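Side-chain contact in lipase (Pelosinus fermentans, PDB 5AH0), which hydrolyses ester bonds as a lipase of the alpha/beta-hydrolase clan and also cleaves the polyester poly(butylene adipate-co-terephthalate): residues T216-T219 / N220-F223. Residues are numbered along the deposited sequence; the frame is centred on the assembly and turned at random.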
loop_
_atom_site.group_PDB
_atom_site.type_symbol
_atom_site.label_atom_id
_atom_site.label_comp_id
_atom_site.label_asym_id
_atom_site.label_seq_id
_atom_site.Cartn_x
_atom_site.Cartn_y
_atom_site.Cartn_z
ATOM N N THR A 216 11.571 5.547 -20.208
ATOM C CA THR A 216 12.747 4.769 -19.840
ATOM C C THR A 216 13.833 5.623 -19.183
ATOM O O THR A 216 14.386 5.235 -18.149
ATOM C CB THR A 216 13.345 4.063 -21.070
ATOM O OG1 THR A 216 12.453 3.031 -21.507
ATOM C CG2 THR A 216 14.684 3.444 -20.729
ATOM N N ASP A 217 14.131 6.781 -19.767
ATOM C CA ASP A 217 15.129 7.672 -19.184
ATOM C C ASP A 217 14.664 8.223 -17.848
ATOM O O ASP A 217 15.438 8.303 -16.901
ATOM C CB ASP A 217 15.444 8.840 -20.123
ATOM C CG ASP A 217 16.326 8.434 -21.285
ATOM O OD1 ASP A 217 16.379 7.223 -21.602
ATOM O OD2 ASP A 217 16.984 9.334 -21.862
ATOM N N TYR A 218 13.384 8.564 -17.771
ATOM C CA TYR A 218 12.786 9.074 -16.544
ATOM C C TYR A 218 12.901 8.022 -15.440
ATOM O O TYR A 218 13.337 8.335 -14.324
ATOM C CB TYR A 218 11.324 9.460 -16.803
ATOM C CG TYR A 218 10.485 9.756 -15.574
ATOM C CD1 TYR A 218 10.895 10.680 -14.627
ATOM C CD2 TYR A 218 9.285 9.079 -15.355
ATOM C CE1 TYR A 218 10.123 10.945 -13.504
ATOM C CE2 TYR A 218 8.511 9.333 -14.235
ATOM C CZ TYR A 218 8.936 10.267 -13.312
ATOM O OH TYR A 218 8.175 10.526 -12.192
ATOM N N THR A 219 12.540 6.778 -15.764
ATOM C CA THR A 219 12.609 5.671 -14.803
ATOM C C THR A 219 14.024 5.432 -14.281
ATOM O O THR A 219 14.237 5.334 -13.069
ATOM C CB THR A 219 12.089 4.344 -15.416
ATOM O OG1 THR A 219 10.817 4.558 -16.041
ATOM C CG2 THR A 219 11.936 3.288 -14.341
ATOM N N ASN A 220 14.985 5.331 -15.195
ATOM C CA ASN A 220 16.386 5.166 -14.815
ATOM C C ASN A 220 16.911 6.317 -13.969
ATOM O O ASN A 220 17.634 6.097 -13.004
ATOM C CB ASN A 220 17.269 4.974 -16.050
ATOM C CG ASN A 220 17.145 3.582 -16.633
ATOM O OD1 ASN A 220 16.839 2.625 -15.915
ATOM N ND2 ASN A 220 17.390 3.454 -17.931
ATOM N N ARG A 221 16.554 7.545 -14.328
ATOM C CA ARG A 221 17.036 8.698 -13.577
ATOM C C ARG A 221 16.511 8.655 -12.137
ATOM O O ARG A 221 17.228 9.001 -11.202
ATOM C CB ARG A 221 16.622 10.003 -14.266
ATOM C CG ARG A 221 17.044 11.281 -13.531
ATOM C CD ARG A 221 16.893 12.511 -14.421
ATOM N NE ARG A 221 15.499 12.755 -14.795
ATOM C CZ ARG A 221 14.627 13.451 -14.066
ATOM N NH1 ARG A 221 14.998 14.000 -12.914
ATOM N NH2 ARG A 221 13.383 13.610 -14.501
ATOM N N VAL A 222 15.283 8.178 -11.953
ATOM C CA VAL A 222 14.710 8.082 -10.613
ATOM C C VAL A 222 15.463 7.115 -9.700
ATOM O O VAL A 222 15.802 7.462 -8.568
ATOM C CB VAL A 222 13.237 7.639 -10.671
ATOM C CG1 VAL A 222 12.760 7.146 -9.296
ATOM C CG2 VAL A 222 12.360 8.768 -11.208
ATOM N N PHE A 223 15.740 5.913 -10.202
ATOM C CA PHE A 223 16.319 4.852 -9.373
ATOM C C PHE A 223 17.854 4.804 -9.425
ATOM O O PHE A 223 18.486 3.965 -8.779
ATOM C CB PHE A 223 15.714 3.506 -9.775
ATOM C CG PHE A 223 14.247 3.403 -9.471
ATOM C CD1 PHE A 223 13.809 3.078 -8.194
ATOM C CD2 PHE A 223 13.305 3.678 -10.444
ATOM C CE1 PHE A 223 12.464 3.001 -7.903
ATOM C CE2 PHE A 223 11.951 3.603 -10.159
ATOM C CZ PHE A 223 11.529 3.264 -8.887
#
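Tyr218 meets Val222 and Arg221 one turn further along the same helix. Its CE1 lies 3.9 Å from Val222 CG2, an apolar touch. Arg221 NH2 comes to the ring edge, near its plane, 3.8 Å from Tyr218 CD1. The guanidinium plane stands 45° from that of the ring. A bend at chi3 (64°) turns the guanidinium across the helix, so that NH2 reaches this edge.

On another side of the helix, Phe223 points a ring edge at the Thr219 carbonyl, with CD2 3.2 Å from Thr219 O. Phe223 CD2 also lies 4.1 Å from Thr219 CG2. The same oxygen accepts the Phe223 N-H at 3.3 Å from N to O. It is the last of four successive i to i+4 backbone bonds between 216-219 and 220-223, the first being Asn220 N to Thr216 O.

Outside partners fix the polar ends. Arg221 NH2 forms a salt bridge with Glu213 and a hydrogen bond to Asn208 O. Thr219 OG1 bonds back to Leu215 O, and Tyr218 OH to Phe200 N. The Phe223 ring lies nearly parallel to Trp228 and meets Phe200 edge-to-face. An alanine in its place would probably cost both ring contacts and open a gap beside Thr219 CG2 and Val222 CG1.

The short helix 215-223 packs against helix 173-190, where Phe223 touches Phe175 and Ala179, and Thr219 and Asn220 touch Lys180.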